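Local coordinates for protein secretory pathway GDP dissociation inhibitor (PDB 2BCG) that inhibits GDP release from Rab GTPases such as Sec4 and extracts GDP-bound Ypt7 from vacuolar membranes, with geranylgeranyl chains held in a lipid pocket, at residues M92-L97 with Y222-A227. Sequence-based numbering, arbitrary orientation.
With GER (geran-8-yl geran), chain D; GER (geran-8-yl geran), chain C.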
ATOM      1  N   MET A  92     -10.711  -5.121  -4.325  1.00 13.89           N
ATOM      2  CA  MET A  92     -11.463  -5.890  -5.322  1.00 14.84           C
ATOM      3  C   MET A  92     -10.548  -6.190  -6.521  1.00 15.15           C
ATOM      4  O   MET A  92      -9.914  -5.282  -7.093  1.00 14.63           O
ATOM      5  CB  MET A  92     -12.687  -5.109  -5.820  1.00 15.85           C
ATOM      6  CG  MET A  92     -13.812  -5.035  -4.834  1.00 18.34           C
ATOM      7  SD  MET A  92     -14.687  -6.628  -4.779  1.00 24.70           S
ATOM      8  CE  MET A  92     -16.401  -6.168  -4.903  1.00 25.67           C
ATOM      9  N   ALA A  93     -10.496  -7.453  -6.919  1.00 14.92           N
ATOM     10  CA  ALA A  93      -9.601  -7.865  -7.994  1.00 16.64           C
ATOM     11  C   ALA A  93      -9.834  -7.142  -9.325  1.00 17.00           C
ATOM     12  O   ALA A  93      -8.878  -6.982 -10.072  1.00 18.77           O
ATOM     13  CB  ALA A  93      -9.643  -9.362  -8.184  1.00 16.98           C
ATOM     14  N   ASN A  94     -11.067  -6.695  -9.614  1.00 16.79           N
ATOM     15  CA  ASN A  94     -11.335  -5.927 -10.853  1.00 16.87           C
ATOM     16  C   ASN A  94     -11.697  -4.492 -10.546  1.00 16.67           C
ATOM     17  O   ASN A  94     -12.318  -3.784 -11.369  1.00 17.28           O
ATOM     18  CB  ASN A  94     -12.435  -6.607 -11.712  1.00 18.49           C
ATOM     19  CG  ASN A  94     -12.441  -6.113 -13.169  1.00 21.34           C
ATOM     20  OD1 ASN A  94     -13.496  -5.739 -13.705  1.00 24.65           O
ATOM     21  ND2 ASN A  94     -11.262  -6.078 -13.792  1.00 22.70           N
ATOM     22  N   GLY A  95     -11.309  -4.046  -9.351  1.00 15.57           N
ATOM     23  CA  GLY A  95     -11.599  -2.688  -8.930  1.00 15.81           C
ATOM     24  C   GLY A  95     -10.714  -1.614  -9.550  1.00 14.99           C
ATOM     25  O   GLY A  95      -9.728  -1.896 -10.232  1.00 15.71           O
ATOM     26  N   GLU A  96     -11.083  -0.376  -9.305  1.00 14.73           N
ATOM     27  CA  GLU A  96     -10.307   0.748  -9.832  1.00 15.56           C
ATOM     28  C   GLU A  96      -8.859   0.792  -9.307  1.00 14.72           C
ATOM     29  O   GLU A  96      -7.942   1.149 -10.061  1.00 15.31           O
ATOM     30  CB  GLU A  96     -11.007   2.073  -9.535  0.70 16.18           C
ATOM     31  CG  GLU A  96     -10.401   3.266 -10.281  0.70 19.71           C
ATOM     32  CD  GLU A  96     -10.518   3.134 -11.801  0.70 21.30           C
ATOM     33  OE1 GLU A  96     -11.646   2.899 -12.291  0.70 25.07           O
ATOM     34  OE2 GLU A  96      -9.489   3.257 -12.519  0.70 22.22           O
ATOM     35  N   LEU A  97      -8.617   0.418  -8.035  1.00 13.52           N
ATOM     36  CA  LEU A  97      -7.231   0.468  -7.540  1.00 13.40           C
ATOM     37  C   LEU A  97      -6.340  -0.466  -8.322  1.00 14.16           C
ATOM     38  O   LEU A  97      -5.207  -0.108  -8.673  1.00 13.80           O
ATOM     39  CB  LEU A  97      -7.157   0.278  -6.010  1.00 13.64           C
ATOM     40  CG  LEU A  97      -5.750   0.352  -5.390  1.00 13.50           C
ATOM     41  CD1 LEU A  97      -5.066   1.680  -5.752  1.00 13.58           C
ATOM     42  CD2 LEU A  97      -5.797   0.156  -3.866  1.00 12.74           C
ATOM     43  N   TYR A 222     -18.391  -7.367  -8.246  1.00 18.35           N
ATOM     44  CA  TYR A 222     -18.098  -8.552  -7.439  1.00 18.11           C
ATOM     45  C   TYR A 222     -17.895  -9.782  -8.309  1.00 18.47           C
ATOM     46  O   TYR A 222     -16.919 -10.528  -8.136  1.00 18.68           O
ATOM     47  CB  TYR A 222     -19.239  -8.808  -6.442  1.00 17.32           C
ATOM     48  CG  TYR A 222     -18.983  -9.929  -5.451  1.00 17.91           C
ATOM     49  CD1 TYR A 222     -19.152 -11.271  -5.835  1.00 17.61           C
ATOM     50  CD2 TYR A 222     -18.589  -9.642  -4.135  1.00 16.83           C
ATOM     51  CE1 TYR A 222     -18.918 -12.321  -4.927  1.00 17.61           C
ATOM     52  CE2 TYR A 222     -18.348 -10.675  -3.207  1.00 16.34           C
ATOM     53  CZ  TYR A 222     -18.521 -12.010  -3.616  1.00 17.49           C
ATOM     54  OH  TYR A 222     -18.259 -13.027  -2.717  1.00 19.36           O
ATOM     55  N   CYS A 223     -18.834 -10.027  -9.231  1.00 19.16           N
ATOM     56  CA  CYS A 223     -18.749 -11.197 -10.099  1.00 20.86           C
ATOM     57  C   CYS A 223     -17.519 -11.143 -11.005  1.00 20.32           C
ATOM     58  O   CYS A 223     -16.812 -12.135 -11.146  1.00 20.38           O
ATOM     59  CB  CYS A 223     -20.012 -11.345 -10.946  1.00 21.42           C
ATOM     60  SG  CYS A 223     -21.490 -11.648  -9.950  1.00 25.34           S
ATOM     61  N   GLN A 224     -17.240  -9.977 -11.584  1.00 20.14           N
ATOM     62  CA  GLN A 224     -16.016  -9.827 -12.384  1.00 20.89           C
ATOM     63  C   GLN A 224     -14.754 -10.064 -11.537  1.00 19.88           C
ATOM     64  O   GLN A 224     -13.791 -10.662 -11.997  1.00 21.00           O
ATOM     65  CB  GLN A 224     -15.952  -8.445 -13.023  1.00 21.27           C
ATOM     66  CG  GLN A 224     -17.033  -8.177 -14.069  1.00 24.11           C
ATOM     67  CD  GLN A 224     -17.054  -6.727 -14.482  1.00 27.51           C
ATOM     68  OE1 GLN A 224     -16.644  -5.842 -13.721  1.00 29.13           O
ATOM     69  NE2 GLN A 224     -17.546  -6.466 -15.694  1.00 28.35           N
ATOM     70  N   SER A 225     -14.761  -9.568 -10.311  1.00 18.99           N
ATOM     71  CA  SER A 225     -13.600  -9.749  -9.438  1.00 18.33           C
ATOM     72  C   SER A 225     -13.348 -11.196  -9.028  1.00 19.49           C
ATOM     73  O   SER A 225     -12.209 -11.643  -9.035  1.00 18.45           O
ATOM     74  CB  SER A 225     -13.738  -8.866  -8.186  1.00 17.32           C
ATOM     75  OG  SER A 225     -13.721  -7.489  -8.526  1.00 17.11           O
ATOM     76  N   VAL A 226     -14.407 -11.931  -8.656  1.00 20.32           N
ATOM     77  CA  VAL A 226     -14.198 -13.334  -8.291  1.00 22.34           C
ATOM     78  C   VAL A 226     -13.800 -14.100  -9.545  1.00 23.63           C
ATOM     79  O   VAL A 226     -12.999 -15.032  -9.454  1.00 24.96           O
ATOM     80  CB  VAL A 226     -15.419 -14.018  -7.617  0.70 22.48           C
ATOM     81  CG1 VAL A 226     -14.968 -15.292  -6.879  0.70 24.28           C
ATOM     82  CG2 VAL A 226     -16.059 -13.111  -6.647  0.70 22.56           C
ATOM     83  N   ALA A 227     -14.331 -13.689 -10.700  1.00 25.41           N
ATOM     84  CA  ALA A 227     -13.992 -14.336 -11.967  1.00 27.08           C
ATOM     85  C   ALA A 227     -12.527 -14.166 -12.372  1.00 27.82           C
ATOM     86  O   ALA A 227     -11.958 -15.077 -12.952  1.00 29.05           O
ATOM     87  CB  ALA A 227     -14.931 -13.900 -13.081  1.00 27.02           C
TER
HETATM   88  C1  GER D2000     -19.798 -12.061 -14.968  1.00 51.47           C
HETATM   89  C2  GER D2000     -20.391 -13.196 -14.098  1.00 52.02           C
HETATM   90  C3  GER D2000     -21.668 -13.179 -13.511  1.00 51.01           C
HETATM   91  C4  GER D2000     -22.639 -11.998 -13.672  1.00 51.43           C
HETATM   92  C5  GER D2000     -22.105 -14.380 -12.657  1.00 51.52           C
HETATM   93  C6  GER D2000     -23.129 -15.287 -13.353  1.00 50.88           C
HETATM   94  C7  GER D2000     -23.289 -16.492 -12.661  1.00 49.83           C
HETATM   95  C8  GER D2000     -24.340 -17.417 -12.723  1.00 48.99           C
HETATM   96  C9  GER D2000     -25.542 -17.194 -13.657  1.00 48.29           C
HETATM   97  C10 GER D2000     -24.270 -18.690 -11.859  1.00 47.50           C
HETATM   98  C11 GER D2000     -25.193 -18.658 -10.628  1.00 45.01           C
HETATM   99  C12 GER D2000     -25.354 -19.942 -10.104  1.00 42.40           C
HETATM  100  C13 GER D2000     -26.123 -20.369  -9.019  1.00 40.50           C
HETATM  101  C14 GER D2000     -26.958 -19.405  -8.179  1.00 39.40           C
HETATM  102  C15 GER D2000     -26.126 -21.852  -8.650  1.00 39.28           C
HETATM  103  C16 GER D2000     -27.284 -22.571  -9.324  1.00 37.80           C
HETATM  104  C17 GER D2000     -27.457 -23.837  -8.786  1.00 37.47           C
HETATM  105  C18 GER D2000     -28.660 -24.522  -8.657  1.00 36.99           C
HETATM  106  C19 GER D2000     -29.977 -23.879  -9.140  1.00 37.00           C
HETATM  107  C20 GER D2000     -28.658 -25.933  -8.032  1.00 37.76           C
HETATM  108  C1  GER C4000     -17.632 -15.560 -16.548  1.00 64.05           C
HETATM  109  C2  GER C4000     -17.464 -16.624 -15.445  1.00 64.74           C
HETATM  110  C3  GER C4000     -18.546 -17.295 -14.858  1.00 63.65           C
HETATM  111  C4  GER C4000     -19.992 -17.006 -15.305  1.00 64.36           C
HETATM  112  C5  GER C4000     -18.307 -18.351 -13.752  1.00 63.21           C
HETATM  113  C6  GER C4000     -17.839 -17.737 -12.416  1.00 67.19           C
HETATM  114  C7  GER C4000     -18.901 -17.421 -11.555  1.00 59.43           C
HETATM  115  C8  GER C4000     -19.098 -16.211 -10.869  1.00 64.88           C
HETATM  116  C9  GER C4000     -18.099 -15.066 -11.066  1.00 61.02           C
HETATM  117  C10 GER C4000     -20.330 -15.988  -9.958  1.00 55.16           C
HETATM  118  C11 GER C4000     -20.167 -16.273  -8.448  1.00 62.53           C
HETATM  119  C12 GER C4000     -21.439 -16.559  -7.929  1.00 52.76           C
HETATM  120  C13 GER C4000     -22.075 -16.262  -6.712  1.00 59.15           C
HETATM  121  C14 GER C4000     -21.374 -15.467  -5.598  1.00 54.56           C
HETATM  122  C15 GER C4000     -23.522 -16.752  -6.514  1.00 50.32           C
HETATM  123  C16 GER C4000     -23.847 -17.221  -5.089  1.00 55.88           C
HETATM  124  C17 GER C4000     -24.552 -18.428  -5.090  1.00 53.63           C
HETATM  125  C18 GER C4000     -25.182 -19.104  -4.036  1.00 52.09           C
HETATM  126  C19 GER C4000     -25.207 -18.586  -2.593  1.00 52.11           C
HETATM  127  C20 GER C4000     -25.883 -20.423  -4.328  1.00 52.59           C
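The helix carrying Tyr222-Ala227 lines part of the geranylgeranyl pocket, and the type I beta turn Met92-Gly95 packs against the helix face turned from the lipids, with Ser225 facing Met92, Ala93 and Asn94. The backbone N of Asn94 donates to Ser225 OG at 3.0 Å, with an N-H...O angle of 153°. OG sits beside its own backbone N (chi1 -65°), where it also hydrogen-bonds Leu221 O one helical turn back, so one hydroxyl ties the turn to the helix while pairing within the helix. Met92 CB lies 3.7 Å from Ser225 OG, while Ala93 CB rests against the backbone O of Ser225 at 3.5 Å. The Met92 chain, bent at chi2 and again at chi3 (-132°), brings CE to 3.9 Å from Tyr222 CA. An alanine at Ser225 would probably leave the Asn94 N-H without its acceptor in a buried interface, and the turn less firmly fixed to the helix. Across the helix, Cys223 CB meets C3 of one geranylgeranyl group (chain D) at 3.6 Å, while Ala227 CB approaches C9 of the other (chain C) at 3.9 Å. Gly95 is the N-cap of helix 96-104. In this Rab GDI, helix 212-229 packs a type I turn on one side through one buried hydrogen bond and lines the isoprenoid site on the other.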